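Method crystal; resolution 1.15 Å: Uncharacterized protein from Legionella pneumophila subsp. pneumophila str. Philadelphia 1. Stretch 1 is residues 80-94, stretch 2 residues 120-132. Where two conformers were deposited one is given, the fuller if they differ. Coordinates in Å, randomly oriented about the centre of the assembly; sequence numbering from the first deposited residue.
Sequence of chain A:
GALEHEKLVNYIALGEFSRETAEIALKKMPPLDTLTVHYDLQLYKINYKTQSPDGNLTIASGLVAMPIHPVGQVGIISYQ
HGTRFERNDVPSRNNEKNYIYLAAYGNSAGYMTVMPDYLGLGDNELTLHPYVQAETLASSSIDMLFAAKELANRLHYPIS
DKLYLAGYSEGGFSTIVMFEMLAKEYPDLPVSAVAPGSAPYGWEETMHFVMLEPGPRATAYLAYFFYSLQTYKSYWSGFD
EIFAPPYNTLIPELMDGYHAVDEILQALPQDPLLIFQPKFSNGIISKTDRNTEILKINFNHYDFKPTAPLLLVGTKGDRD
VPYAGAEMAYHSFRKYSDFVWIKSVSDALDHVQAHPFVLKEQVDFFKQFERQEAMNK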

# COMPACT_ATOMS: atom_id res chain seq x y z
N GLN A 80 4.41 -1.54 0.06
CA GLN A 80 3.40 -0.64 0.60
C GLN A 80 2.19 -1.45 1.08
O GLN A 80 1.49 -2.09 0.29
N HIS A 81 1.94 -1.41 2.38
CA HIS A 81 0.91 -2.23 3.00
C HIS A 81 -0.51 -1.80 2.68
O HIS A 81 -0.77 -0.67 2.26
N GLY A 82 -1.45 -2.71 2.94
CA GLY A 82 -2.86 -2.44 2.73
C GLY A 82 -3.52 -1.67 3.86
O GLY A 82 -2.86 -1.12 4.73
N THR A 83 -4.83 -1.60 3.84
CA THR A 83 -5.56 -0.75 4.80
C THR A 83 -5.31 -1.23 6.22
O THR A 83 -5.52 -2.41 6.52
N ARG A 84 -4.89 -0.30 7.06
CA ARG A 84 -4.76 -0.55 8.48
C ARG A 84 -5.52 0.53 9.22
O ARG A 84 -5.31 1.72 8.99
N PHE A 85 -6.40 0.09 10.10
CA PHE A 85 -7.21 0.96 10.94
C PHE A 85 -6.60 1.18 12.33
O PHE A 85 -7.09 2.05 13.07
N GLU A 86 -5.63 0.35 12.70
CA GLU A 86 -4.96 0.37 13.98
C GLU A 86 -3.58 0.98 13.83
O GLU A 86 -2.76 0.55 12.97
N ARG A 87 -3.28 1.95 14.68
CA ARG A 87 -2.00 2.68 14.63
C ARG A 87 -0.80 1.73 14.63
O ARG A 87 0.17 1.93 13.92
N ASN A 88 -0.86 0.73 15.50
CA ASN A 88 0.28 -0.12 15.75
C ASN A 88 0.34 -1.38 14.87
O ASN A 88 1.33 -2.11 14.93
N ASP A 89 -0.66 -1.58 14.01
CA ASP A 89 -0.63 -2.76 13.14
C ASP A 89 0.04 -2.41 11.81
O ASP A 89 -0.60 -2.39 10.75
N VAL A 90 1.33 -2.07 11.88
CA VAL A 90 2.07 -1.56 10.75
C VAL A 90 3.47 -2.17 10.77
O VAL A 90 3.93 -2.64 11.83
N PRO A 91 4.19 -2.13 9.64
CA PRO A 91 5.44 -2.88 9.54
C PRO A 91 6.51 -2.57 10.59
O PRO A 91 7.26 -3.46 10.97
N SER A 92 6.61 -1.33 11.06
CA SER A 92 7.66 -1.02 12.03
C SER A 92 7.51 -1.79 13.34
O SER A 92 8.47 -1.86 14.10
N ARG A 93 6.32 -2.35 13.60
CA ARG A 93 6.13 -3.20 14.78
C ARG A 93 6.46 -4.66 14.52
O ARG A 93 6.57 -5.44 15.47
N ASN A 94 6.56 -5.04 13.25
CA ASN A 94 6.79 -6.42 12.86
C ASN A 94 6.07 -7.46 13.72
O ASN A 94 6.70 -8.34 14.31
N GLY A 120 0.09 9.07 10.02
CA GLY A 120 -0.99 8.80 10.94
C GLY A 120 -0.93 7.44 11.61
O GLY A 120 -1.82 7.11 12.40
N LEU A 121 0.10 6.66 11.30
CA LEU A 121 0.24 5.30 11.83
C LEU A 121 1.66 5.17 12.39
O LEU A 121 2.53 6.02 12.19
N GLY A 122 1.91 4.06 13.08
CA GLY A 122 3.23 3.86 13.70
C GLY A 122 3.56 4.96 14.67
O GLY A 122 2.74 5.33 15.52
N ASP A 123 4.76 5.50 14.53
CA ASP A 123 5.25 6.55 15.43
C ASP A 123 4.83 7.94 15.00
O ASP A 123 5.11 8.91 15.70
N ASN A 124 4.19 8.09 13.84
CA ASN A 124 3.91 9.43 13.31
C ASN A 124 2.90 10.17 14.17
O ASN A 124 1.90 9.61 14.59
N GLU A 125 3.15 11.45 14.41
CA GLU A 125 2.34 12.19 15.37
C GLU A 125 0.99 12.66 14.82
O GLU A 125 0.13 13.05 15.60
N LEU A 126 0.80 12.66 13.49
CA LEU A 126 -0.52 12.99 12.98
C LEU A 126 -1.51 11.97 13.53
O LEU A 126 -1.21 10.78 13.63
N THR A 127 -2.70 12.45 13.87
CA THR A 127 -3.64 11.64 14.62
C THR A 127 -4.45 10.65 13.77
O THR A 127 -5.04 9.75 14.29
N LEU A 128 -4.44 10.85 12.45
CA LEU A 128 -5.31 10.08 11.55
C LEU A 128 -4.55 9.81 10.26
O LEU A 128 -3.92 10.69 9.70
N HIS A 129 -4.60 8.57 9.78
CA HIS A 129 -4.00 8.26 8.49
C HIS A 129 -4.76 8.96 7.36
O HIS A 129 -5.97 8.85 7.31
N PRO A 130 -4.03 9.65 6.44
CA PRO A 130 -4.66 10.18 5.21
C PRO A 130 -4.85 9.04 4.22
O PRO A 130 -3.93 8.62 3.53
N TYR A 131 -6.06 8.52 4.18
CA TYR A 131 -6.36 7.20 3.62
C TYR A 131 -6.65 7.29 2.13
O TYR A 131 -7.53 8.03 1.67
N VAL A 132 -5.90 6.55 1.33
CA VAL A 132 -6.05 6.59 -0.14
C VAL A 132 -5.98 8.05 -0.64
O VAL A 132 -6.71 8.43 -1.55

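His-81 (chi1 p) starts sideways, yet its imidazole swings nearer, so that CE1 on the ring edge lies 4.1 Å from Leu-121 CD1; its ND1 is bound to Gly-82 O. Thr-83 (m) reaches Tyr-131 (chi1 t), whose CA-to-CB bond points toward stretch 1: Thr-83 OG1 and Tyr-131 OH hydrogen-bond at 2.7 Å, and either hydroxyl could donate. Arg-84 (m) meets Leu-121 through its backbone O, 4.2 Å from Leu-121 CD2, and through its side-chain CB, 4.4 Å from Leu-121 CD1, while its end leads away and NH1 donates to Asp-89 O.

Arg-87 is the centrepiece. Chi1 and chi2 are both t, extending the chain until the guanidinium enters a nest of backbone carbonyls in stretch 2: Arg-87 NH1 donates to Gly-122 O (2.9 Å) and Asn-124 O (2.8 Å), Arg-87 NH2 to Leu-126 O (2.9 Å). A planar group with several N-H donors suits such a site. Arg-87 O accepts from Gly-122 N at 2.9 Å, anchoring the turn from Leu-121 to Asn-124.

Val-90 (m) points toward that turn, a compact branched side chain with CG1 3.8 Å from Leu-121 CB and CG2 3.7 Å from Gly-122 CA. Finally, Arg-93 (m) bends inward: Arg-93 NH1 and NH2 both donate to Asp-123 OD1 (2.9 and 3.1 Å) in a salt bridge, and NE and NH2 also donate to Asn-88 OD1, steadying the charged group.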

# COMPACT_ATOMS: atom_id res chain seq x y z
CB GLN A 80 2.99 0.33 -0.49
CG GLN A 80 4.01 1.40 -0.82
CD GLN A 80 5.34 0.87 -1.31
OE1 GLN A 80 6.34 1.03 -0.63
NE2 GLN A 80 5.36 0.28 -2.51
CB HIS A 81 1.13 -2.31 4.53
CG HIS A 81 0.86 -1.03 5.26
ND1 HIS A 81 -0.42 -0.58 5.51
CD2 HIS A 81 1.69 -0.17 5.89
CE1 HIS A 81 -0.36 0.54 6.21
NE2 HIS A 81 0.91 0.80 6.48
CB THR A 83 -7.06 -0.83 4.54
OG1 THR A 83 -7.35 -0.39 3.23
CG2 THR A 83 -7.85 -0.01 5.56
CB ARG A 84 -3.28 -0.56 8.91
CG ARG A 84 -2.45 -1.58 8.15
CD ARG A 84 -2.79 -3.02 8.45
NE ARG A 84 -2.13 -3.95 7.50
CZ ARG A 84 -0.84 -4.27 7.48
NH1 ARG A 84 0.03 -3.78 8.35
NH2 ARG A 84 -0.40 -5.09 6.53
CB PHE A 85 -8.60 0.33 11.17
CG PHE A 85 -9.41 0.11 9.92
CD1 PHE A 85 -10.15 1.12 9.38
CD2 PHE A 85 -9.45 -1.12 9.32
CE1 PHE A 85 -10.90 0.89 8.22
CE2 PHE A 85 -10.22 -1.36 8.18
CZ PHE A 85 -10.92 -0.36 7.64
CB GLU A 86 -4.82 -1.03 14.53
CG GLU A 86 -6.14 -1.78 14.67
CD GLU A 86 -5.96 -3.25 14.98
OE1 GLU A 86 -5.10 -3.59 15.81
OE2 GLU A 86 -6.71 -4.07 14.40
CB ARG A 87 -1.90 3.66 15.82
CG ARG A 87 -0.51 4.22 15.99
CD ARG A 87 -0.45 5.31 17.02
NE ARG A 87 -1.11 6.53 16.60
CZ ARG A 87 -0.60 7.42 15.77
NH1 ARG A 87 0.60 7.25 15.20
NH2 ARG A 87 -1.29 8.51 15.51
CB ASN A 88 0.37 -0.49 17.23
CG ASN A 88 0.77 0.71 18.06
OD1 ASN A 88 1.91 1.14 18.04
ND2 ASN A 88 -0.20 1.28 18.79
CB ASP A 89 -2.05 -3.26 12.90
CG ASP A 89 -2.08 -4.56 12.12
OD1 ASP A 89 -1.09 -5.29 12.06
OD2 ASP A 89 -3.16 -4.83 11.52
CB VAL A 90 2.14 -0.00 10.72
CG1 VAL A 90 0.74 0.57 10.41
CG2 VAL A 90 2.72 0.57 12.03
CB PRO A 91 5.91 -2.58 8.11
CG PRO A 91 4.62 -2.43 7.37
CD PRO A 91 3.75 -1.64 8.32
CB SER A 92 7.69 0.47 12.34
OG SER A 92 6.52 0.91 12.99
CB ARG A 93 4.70 -3.08 15.34
CG ARG A 93 4.42 -1.81 16.12
CD ARG A 93 4.40 -0.55 15.29
NE ARG A 93 4.04 0.59 16.14
CZ ARG A 93 4.72 1.71 16.27
NH1 ARG A 93 5.78 1.97 15.55
NH2 ARG A 93 4.27 2.62 17.12
CB ASN A 94 8.28 -6.77 12.74
CG ASN A 94 8.49 -8.09 12.01
OD1 ASN A 94 7.84 -8.32 10.99
ND2 ASN A 94 9.38 -8.93 12.50
CB LEU A 121 -0.03 4.26 10.76
CG LEU A 121 -1.40 4.34 10.10
CD1 LEU A 121 -1.45 3.42 8.89
CD2 LEU A 121 -2.55 4.04 11.06
CB ASP A 123 6.79 6.54 15.49
CG ASP A 123 7.41 5.25 16.03
OD1 ASP A 123 6.74 4.43 16.67
OD2 ASP A 123 8.66 5.11 15.84
CB ASN A 124 3.39 9.32 11.88
CG ASN A 124 3.11 10.67 11.27
OD1 ASN A 124 1.97 10.96 10.92
ND2 ASN A 124 4.14 11.49 11.10
CB GLU A 125 3.13 13.38 15.91
CG GLU A 125 3.30 14.49 14.92
CD GLU A 125 3.89 15.75 15.52
OE1 GLU A 125 3.71 16.01 16.74
OE2 GLU A 125 4.52 16.51 14.76
CB LEU A 126 -0.56 13.01 11.45
CG LEU A 126 0.36 14.00 10.76
CD1 LEU A 126 0.42 13.80 9.25
CD2 LEU A 126 -0.02 15.43 11.07
CB THR A 127 -4.61 12.51 15.44
OG1 THR A 127 -5.32 13.36 14.55
CG2 THR A 127 -3.84 13.34 16.46
CB LEU A 128 -6.57 10.90 11.23
CG LEU A 128 -7.61 10.22 10.35
CD1 LEU A 128 -8.14 8.93 10.97
CD2 LEU A 128 -8.75 11.23 10.13
CB HIS A 129 -4.09 6.74 8.31
CG HIS A 129 -3.63 6.25 6.98
ND1 HIS A 129 -2.39 6.54 6.45
CD2 HIS A 129 -4.29 5.54 6.03
CE1 HIS A 129 -2.33 6.02 5.23
NE2 HIS A 129 -3.46 5.40 4.95
CB PRO A 130 -3.64 11.24 4.72
CG PRO A 130 -2.64 11.38 5.85
CD PRO A 130 -2.62 10.06 6.53
CB TYR A 131 -7.55 6.62 4.37
CG TYR A 131 -7.97 5.25 3.93
CD1 TYR A 131 -7.08 4.18 3.84
CD2 TYR A 131 -9.28 4.99 3.59
CE1 TYR A 131 -7.48 2.92 3.47
CE2 TYR A 131 -9.71 3.73 3.23
CZ TYR A 131 -8.81 2.71 3.15
OH TYR A 131 -9.28 1.48 2.76
CB VAL A 132 -7.32 5.83 -0.68
CG1 VAL A 132 -7.06 5.39 -2.13
CG2 VAL A 132 -7.65 4.63 0.19